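Local coordinates for protein aspartate-semialdehyde dehydrogenase 2 (Vibrio cholerae, PDB 2R00) that catalyses the NADPH-dependent reductive dephosphorylation of L-aspartyl-4-phosphate to L-aspartate-semialdehyde, a shared early step in making lysine, methionine and threonine, at residues P129-S132 with T133-L137; E213-M216 with V217-T220; K222-D226 with P227-V231. All coordinates share one frame; numbering follows the deposited sequence.

Interaction 1 (P129-S132 with T133-L137); sequences PNCS and TIQML
Asn-130 O receives the amide of Ile-134 at 2.9 Å in a nearly straight bond (171° at the hydrogen), the first full turn of helix 131-147; Thr-133 N reaches the same oxygen only weakly. The Asn-130 side chain serves the helix start as well. With CG anti to the backbone N (chi1 -163°), it carries OD1 forward to Ser-132 N at 3.1 Å, in the carbonyl plane and on a lone pair. This is an N-cap, and it supplies an acceptor to an amide of the first turn. The cap residue directly precedes Cys-131, the nucleophile that forms the acyl-thioester intermediate, which places the catalytic thiol in the first turn of the helix. Cys-131 O accepts Gln-135 N at 2.9 Å, and Ser-132 O accepts Met-136 N at 3.2 Å. Cys-131 SG lies 3.8 Å from Gln-135 OE1, one turn along; that amide oxygen is bonded to ND1 of His-244, the predicted proton acceptor. Thr-133 OG1, beside its own backbone N, finds its partner in Glu-219 of helix 211-223, which also takes Asn-130 N. On the apolar side, the Ile-134 side chain crosses that of Pro-129 at about a right angle: Ile-134 CG1 sits 4.0 Å from Pro-129 CB, while Ile-134 CD1 reaches over to Pro-129 O at 3.4 Å.

Interaction 2 (E213-M216 with V217-T220); sequences EMKM and VWET
Met-214 folds back on itself, its chain bent at chi2 (-42°) and chi3 (-57°), and this brings CE beside the indole of Trp-218 one turn later. Trp-218 holds CG next to its backbone N (chi1 -61°), laying the ring back over the preceding turn. The two side chains cross obliquely, and the methionine touches the indole at two points, CB and CE: Met-214 CB stands 4.0 Å from the centroid of the six-membered ring of Trp-218, over the face, a CH-pi contact, and Met-214 CE lies 3.8 Å from Trp-218 NE1. Met-214 O also lies over a face of the indole, near CG and CD2, while accepting Trp-218 N. The same methyl, Met-214 CE, also meets Val-217 CG2 at 4.1 Å.

The main chain is regular alpha-helix, with Val-217 N bonded to Glu-213 O and Glu-219 N to Lys-215 O. Met-216 O is gripped twice: Thr-220 N comes at 2.9 Å and Thr-220 OG1 at 2.8 Å, from opposite faces of the carbonyl plane. The hydroxyl thus makes the usual i to i-4 bond of a helical Ser or Thr. Lys-215 NZ, predicted to bind phosphate, lies 4.3 Å from Glu-219 OE2, beyond a salt bridge, and bonds to Tyr-101 OH. Glu-219 turns its carboxylate to the start of helix 131-147.

Helix 211-223 belongs to the dimerisation domain, consistent with its contacts across the dimer: Met-214 and Val-217 pack against Ile-301 of the second subunit, whose Arg-296 forms a salt bridge with Glu-213. Within the chain, Met-216 and Thr-220 rest on helix 131-147 and on strand 149-159, and Val-217 on strand 230-238.

Interaction 3 (K222-D226 with P227-V231); sequences KIFND and PSIMV
Asp-226 and Ser-228 provide the polar core of the contact. One carboxylate oxygen of Asp-226, OD2, takes both donors of Ser-228: the hydroxyl OG at 2.6 Å on its syn lone pair, and the amide N at 3.0 Å on the anti side, 31° out of the carboxylate plane. The bond to the amide two residues on makes an Asx turn. With CG anti to its backbone N (chi1 -176°), Asp-226 directs the carboxylate forward over the turn. Ser-228 holds OG between its backbone N and carbonyl carbon (chi1 78°), which turns the hydroxyl back to the same oxygen. The other oxygen, Asp-226 OD1, is bonded by Tyr-144 of helix 131-147.

Among backbone bonds, Ile-229 N closes on Asp-226 O at 3.2 Å, from above the carbonyl plane, in a type I beta turn that places Pro-227 and Ser-228 at its corners. Before it, helix 211-223 ends in a Schellman motif with Asn-225 at the positive-phi C-prime position: Asn-225 N bonds to Lys-222 O, and Asp-226 N returns to Gln-221 O.

The apolar part is one methyl: Ile-229 CD1 approaches Phe-224 CD2 at 3.3 Å, obliquely to the ring, and the two side chains cross at about a right angle. Ile-229 CG1 also lies 3.2 Å from Asp-226 OD1, so carboxylate and aliphatic branch are tightly packed. Tyr-144 stacks with the Phe-224 ring.

Polar bonds around one aspartate thus fix the reversal from helix to strand 230-238, while the isoleucine and phenylalanine are buried; the two Ser-228 donors on OD2, with Tyr-144 OH at OD1, are consistent with an ionised carboxylate.

Interaction 1 is buried; interaction 2 is mostly so, though its Trp-218 is exposed; interaction 3 is only partly buried and farthest from the chain's centre. Helix 211-223 carries interaction 2 and enters interaction 3 at its end, whereas interaction 1 opens the adjoining helix 131-147. The first two also meet where Met-136 CE packs 3.3 Å from Thr-220 OG1. Between interactions 1 and 3 the join is apolar, Leu-137 CD1 meeting Ile-223 CD1 at 3.3 Å. Chemistry follows position: a cap and active-site polar groups at 129-137, methionine-indole packing and a carbonyl accepting two hydrogen bonds at 213-220, and an aspartate-serine turn at 222-231. Interactions 2 and 3 also touch the second subunit; interaction 1 does not.

Interaction 1 (P129-S132 with T133-L137)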
loop_
_atom_site.group_PDB
_atom_site.type_symbol
_atom_site.label_atom_id
_atom_site.label_comp_id
_atom_site.label_asym_id
_atom_site.label_seq_id
_atom_site.Cartn_x
_atom_site.Cartn_y
_atom_site.Cartn_z
ATOM N N PRO A 129 -3.860 18.509 -13.035
ATOM C CA PRO A 129 -3.203 17.211 -12.885
ATOM C C PRO A 129 -4.137 16.077 -12.454
ATOM O O PRO A 129 -5.308 16.302 -12.131
ATOM C CB PRO A 129 -2.131 17.460 -11.798
ATOM C CG PRO A 129 -2.081 18.942 -11.593
ATOM C CD PRO A 129 -3.489 19.418 -11.940
ATOM N N ASN A 130 -3.585 14.869 -12.464
ATOM C CA ASN A 130 -4.248 13.683 -11.970
ATOM C C ASN A 130 -4.521 13.844 -10.474
ATOM O O ASN A 130 -3.664 14.359 -9.751
ATOM C CB ASN A 130 -3.322 12.491 -12.232
ATOM C CG ASN A 130 -4.034 11.168 -12.141
ATOM O OD1 ASN A 130 -4.431 10.743 -11.064
ATOM N ND2 ASN A 130 -4.200 10.502 -13.281
ATOM N N CYS A 131 -5.696 13.414 -10.004
ATOM C CA CYS A 131 -6.038 13.522 -8.564
ATOM C C CYS A 131 -4.993 12.861 -7.667
ATOM O O CYS A 131 -4.686 13.382 -6.602
ATOM C CB CYS A 131 -7.447 12.994 -8.239
ATOM S SG CYS A 131 -8.111 13.492 -6.561
ATOM N N SER A 132 -4.436 11.733 -8.117
ATOM C CA SER A 132 -3.316 11.090 -7.430
ATOM C C SER A 132 -2.141 12.044 -7.197
ATOM O O SER A 132 -1.573 12.085 -6.104
ATOM C CB SER A 132 -2.810 9.899 -8.237
ATOM O OG SER A 132 -3.535 8.727 -7.933
ATOM N N THR A 133 -1.773 12.786 -8.239
ATOM C CA THR A 133 -0.658 13.734 -8.182
ATOM C C THR A 133 -1.024 14.962 -7.346
ATOM O O THR A 133 -0.208 15.447 -6.568
ATOM C CB THR A 133 -0.240 14.200 -9.593
ATOM O OG1 THR A 133 -0.052 13.058 -10.435
ATOM C CG2 THR A 133 1.050 15.013 -9.531
ATOM N N ILE A 134 -2.243 15.465 -7.522
ATOM C CA ILE A 134 -2.759 16.555 -6.684
ATOM C C ILE A 134 -2.652 16.197 -5.190
ATOM O O ILE A 134 -2.010 16.915 -4.420
ATOM C CB ILE A 134 -4.219 16.914 -7.044
ATOM C CG1 ILE A 134 -4.312 17.413 -8.493
ATOM C CG2 ILE A 134 -4.779 17.975 -6.058
ATOM C CD1 ILE A 134 -5.748 17.540 -9.019
ATOM N N GLN A 135 -3.252 15.074 -4.807
ATOM C CA GLN A 135 -3.246 14.578 -3.421
ATOM C C GLN A 135 -1.837 14.573 -2.832
ATOM O O GLN A 135 -1.599 15.128 -1.755
ATOM C CB GLN A 135 -3.732 13.127 -3.392
ATOM C CG GLN A 135 -5.207 12.869 -3.158
ATOM C CD GLN A 135 -5.550 11.387 -3.325
ATOM O OE1 GLN A 135 -6.282 11.023 -4.250
ATOM N NE2 GLN A 135 -5.002 10.521 -2.450
ATOM N N MET A 136 -0.911 13.929 -3.546
ATOM C CA MET A 136 0.451 13.730 -3.059
ATOM C C MET A 136 1.211 15.051 -2.928
ATOM O O MET A 136 1.916 15.281 -1.939
ATOM C CB MET A 136 1.219 12.754 -3.972
ATOM C CG MET A 136 2.645 12.453 -3.493
ATOM S SD MET A 136 3.556 11.265 -4.502
ATOM C CE MET A 136 3.888 12.199 -5.991
ATOM N N LEU A 137 1.072 15.904 -3.937
ATOM C CA LEU A 137 1.808 17.163 -3.993
ATOM C C LEU A 137 1.374 18.173 -2.929
ATOM O O LEU A 137 2.203 18.914 -2.387
ATOM C CB LEU A 137 1.701 17.770 -5.392
ATOM C CG LEU A 137 2.880 17.363 -6.283
ATOM C CD1 LEU A 137 2.484 17.283 -7.699
ATOM C CD2 LEU A 137 4.022 18.349 -6.134
#

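Interaction 2 (E213-M216 with V217-T220)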
loop_
_atom_site.group_PDB
_atom_site.type_symbol
_atom_site.label_atom_id
_atom_site.label_comp_id
_atom_site.label_asym_id
_atom_site.label_seq_id
_atom_site.Cartn_x
_atom_site.Cartn_y
_atom_site.Cartn_z
ATOM N N GLU A 213 2.366 4.901 -14.367
ATOM C CA GLU A 213 3.381 5.169 -13.342
ATOM C C GLU A 213 4.357 6.230 -13.826
ATOM O O GLU A 213 4.651 7.161 -13.099
ATOM C CB GLU A 213 4.108 3.892 -12.899
ATOM C CG GLU A 213 3.220 2.939 -12.073
ATOM C CD GLU A 213 3.743 1.500 -11.975
ATOM O OE1 GLU A 213 4.779 1.155 -12.588
ATOM O OE2 GLU A 213 3.106 0.712 -11.251
ATOM N N MET A 214 4.850 6.093 -15.059
ATOM C CA MET A 214 5.757 7.093 -15.631
ATOM C C MET A 214 5.085 8.459 -15.713
ATOM O O MET A 214 5.729 9.490 -15.520
ATOM C CB MET A 214 6.255 6.652 -17.016
ATOM C CG MET A 214 7.342 5.573 -16.979
ATOM S SD MET A 214 8.628 5.804 -15.719
ATOM C CE MET A 214 9.341 7.430 -16.069
ATOM N N LYS A 215 3.788 8.469 -15.998
ATOM C CA LYS A 215 3.056 9.733 -16.092
ATOM C C LYS A 215 3.047 10.479 -14.770
ATOM O O LYS A 215 3.166 11.699 -14.750
ATOM C CB LYS A 215 1.641 9.514 -16.622
ATOM C CG LYS A 215 1.590 9.443 -18.143
ATOM C CD LYS A 215 0.368 8.726 -18.680
ATOM C CE LYS A 215 -0.846 8.868 -17.782
ATOM N NZ LYS A 215 -1.481 10.202 -17.858
ATOM N N MET A 216 2.955 9.734 -13.667
ATOM C CA MET A 216 3.039 10.305 -12.327
ATOM C C MET A 216 4.412 10.922 -12.056
ATOM O O MET A 216 4.510 12.009 -11.485
ATOM C CB MET A 216 2.695 9.240 -11.287
ATOM C CG MET A 216 2.575 9.750 -9.865
ATOM S SD MET A 216 1.534 8.690 -8.805
ATOM C CE MET A 216 1.126 9.904 -7.559
ATOM N N VAL A 217 5.471 10.238 -12.486
ATOM C CA VAL A 217 6.817 10.775 -12.387
ATOM C C VAL A 217 6.894 12.125 -13.078
ATOM O O VAL A 217 7.360 13.094 -12.502
ATOM C CB VAL A 217 7.856 9.833 -13.048
ATOM C CG1 VAL A 217 9.241 10.475 -13.024
ATOM C CG2 VAL A 217 7.880 8.469 -12.362
ATOM N N TRP A 218 6.424 12.173 -14.321
ATOM C CA TRP A 218 6.543 13.363 -15.152
ATOM C C TRP A 218 5.690 14.513 -14.625
ATOM O O TRP A 218 6.142 15.666 -14.615
ATOM C CB TRP A 218 6.198 13.037 -16.612
ATOM C CG TRP A 218 7.124 12.010 -17.224
ATOM C CD1 TRP A 218 8.466 11.842 -16.958
ATOM C CD2 TRP A 218 6.788 11.033 -18.218
ATOM N NE1 TRP A 218 8.972 10.803 -17.714
ATOM C CE2 TRP A 218 7.971 10.301 -18.506
ATOM C CE3 TRP A 218 5.606 10.707 -18.905
ATOM C CZ2 TRP A 218 8.000 9.257 -19.433
ATOM C CZ3 TRP A 218 5.638 9.656 -19.832
ATOM C CH2 TRP A 218 6.826 8.945 -20.080
ATOM N N GLU A 219 4.474 14.203 -14.174
ATOM C CA GLU A 219 3.635 15.206 -13.502
ATOM C C GLU A 219 4.295 15.768 -12.236
ATOM O O GLU A 219 4.306 16.972 -12.032
ATOM C CB GLU A 219 2.241 14.648 -13.191
ATOM C CG GLU A 219 1.392 14.369 -14.440
ATOM C CD GLU A 219 -0.052 13.989 -14.122
ATOM O OE1 GLU A 219 -0.625 14.530 -13.162
ATOM O OE2 GLU A 219 -0.631 13.161 -14.867
ATOM N N THR A 220 4.840 14.890 -11.398
ATOM C CA THR A 220 5.466 15.278 -10.125
ATOM C C THR A 220 6.682 16.191 -10.313
ATOM O O THR A 220 6.813 17.224 -9.640
ATOM C CB THR A 220 5.850 14.019 -9.305
ATOM O OG1 THR A 220 4.651 13.315 -8.963
ATOM C CG2 THR A 220 6.596 14.376 -8.030
#

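Interaction 3 (K222-D226 with P227-V231)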
loop_
_atom_site.group_PDB
_atom_site.type_symbol
_atom_site.label_atom_id
_atom_site.label_comp_id
_atom_site.label_asym_id
_atom_site.label_seq_id
_atom_site.Cartn_x
_atom_site.Cartn_y
_atom_site.Cartn_z
ATOM N N LYS A 222 7.379 17.986 -13.043
ATOM C CA LYS A 222 6.886 19.231 -13.639
ATOM C C LYS A 222 6.341 20.197 -12.583
ATOM O O LYS A 222 6.713 21.373 -12.561
ATOM C CB LYS A 222 5.805 18.949 -14.689
ATOM C CG LYS A 222 5.313 20.174 -15.451
ATOM C CD LYS A 222 4.541 19.785 -16.712
ATOM C CE LYS A 222 4.222 20.992 -17.606
ATOM N NZ LYS A 222 3.651 20.553 -18.942
ATOM N N ILE A 223 5.456 19.710 -11.722
ATOM C CA ILE A 223 4.821 20.566 -10.716
ATOM C C ILE A 223 5.857 21.136 -9.737
ATOM O O ILE A 223 5.843 22.333 -9.456
ATOM C CB ILE A 223 3.647 19.860 -10.006
ATOM C CG1 ILE A 223 2.523 19.604 -11.017
ATOM C CG2 ILE A 223 3.107 20.707 -8.838
ATOM C CD1 ILE A 223 1.543 18.480 -10.637
ATOM N N PHE A 224 6.766 20.289 -9.260
ATOM C CA PHE A 224 7.878 20.747 -8.412
ATOM C C PHE A 224 8.883 21.584 -9.199
ATOM O O PHE A 224 9.722 22.273 -8.610
ATOM C CB PHE A 224 8.622 19.558 -7.783
ATOM C CG PHE A 224 7.993 19.016 -6.503
ATOM C CD1 PHE A 224 7.553 19.870 -5.496
ATOM C CD2 PHE A 224 7.897 17.641 -6.294
ATOM C CE1 PHE A 224 6.999 19.363 -4.302
ATOM C CE2 PHE A 224 7.346 17.125 -5.103
ATOM C CZ PHE A 224 6.896 17.995 -4.109
ATOM N N ASN A 225 8.802 21.502 -10.529
ATOM C CA ASN A 225 9.776 22.109 -11.437
ATOM C C ASN A 225 11.208 21.703 -11.077
ATOM O O ASN A 225 12.114 22.540 -10.994
ATOM C CB ASN A 225 9.616 23.637 -11.486
ATOM C CG ASN A 225 10.354 24.259 -12.654
ATOM O OD1 ASN A 225 10.497 23.645 -13.720
ATOM N ND2 ASN A 225 10.841 25.478 -12.458
ATOM N N ASP A 226 11.402 20.404 -10.859
ATOM C CA ASP A 226 12.654 19.911 -10.319
ATOM C C ASP A 226 12.975 18.539 -10.918
ATOM O O ASP A 226 12.557 17.507 -10.384
ATOM C CB ASP A 226 12.564 19.875 -8.788
ATOM C CG ASP A 226 13.869 19.459 -8.116
ATOM O OD1 ASP A 226 13.938 19.567 -6.865
ATOM O OD2 ASP A 226 14.807 19.015 -8.813
ATOM N N PRO A 227 13.729 18.528 -12.035
ATOM C CA PRO A 227 14.118 17.295 -12.729
ATOM C C PRO A 227 14.989 16.355 -11.894
ATOM O O PRO A 227 15.135 15.181 -12.256
ATOM C CB PRO A 227 14.902 17.804 -13.948
ATOM C CG PRO A 227 15.324 19.187 -13.595
ATOM C CD PRO A 227 14.259 19.730 -12.706
ATOM N N SER A 228 15.538 16.857 -10.786
ATOM C CA SER A 228 16.397 16.058 -9.904
ATOM C C SER A 228 15.630 15.171 -8.910
ATOM O O SER A 228 16.177 14.180 -8.407
ATOM C CB SER A 228 17.426 16.935 -9.179
ATOM O OG SER A 228 16.856 17.630 -8.080
ATOM N N ILE A 229 14.371 15.506 -8.635
ATOM C CA ILE A 229 13.562 14.657 -7.755
ATOM C C ILE A 229 13.250 13.345 -8.447
ATOM O O ILE A 229 12.637 13.316 -9.518
ATOM C CB ILE A 229 12.244 15.297 -7.300
ATOM C CG1 ILE A 229 12.476 16.707 -6.768
ATOM C CG2 ILE A 229 11.619 14.457 -6.197
ATOM C CD1 ILE A 229 11.200 17.394 -6.278
ATOM N N MET A 230 13.682 12.257 -7.826
ATOM C CA MET A 230 13.337 10.930 -8.321
ATOM C C MET A 230 12.007 10.474 -7.726
ATOM O O MET A 230 11.737 10.672 -6.540
ATOM C CB MET A 230 14.473 9.941 -8.053
ATOM C CG MET A 230 15.775 10.268 -8.835
ATOM S SD MET A 230 15.653 10.150 -10.653
ATOM C CE MET A 230 15.435 11.875 -11.124
ATOM N N VAL A 231 11.172 9.895 -8.582
ATOM C CA VAL A 231 9.835 9.454 -8.209
ATOM C C VAL A 231 9.674 8.013 -8.679
ATOM O O VAL A 231 9.894 7.702 -9.849
ATOM C CB VAL A 231 8.734 10.325 -8.860
ATOM C CG1 VAL A 231 7.361 9.958 -8.289
ATOM C CG2 VAL A 231 9.025 11.838 -8.673
#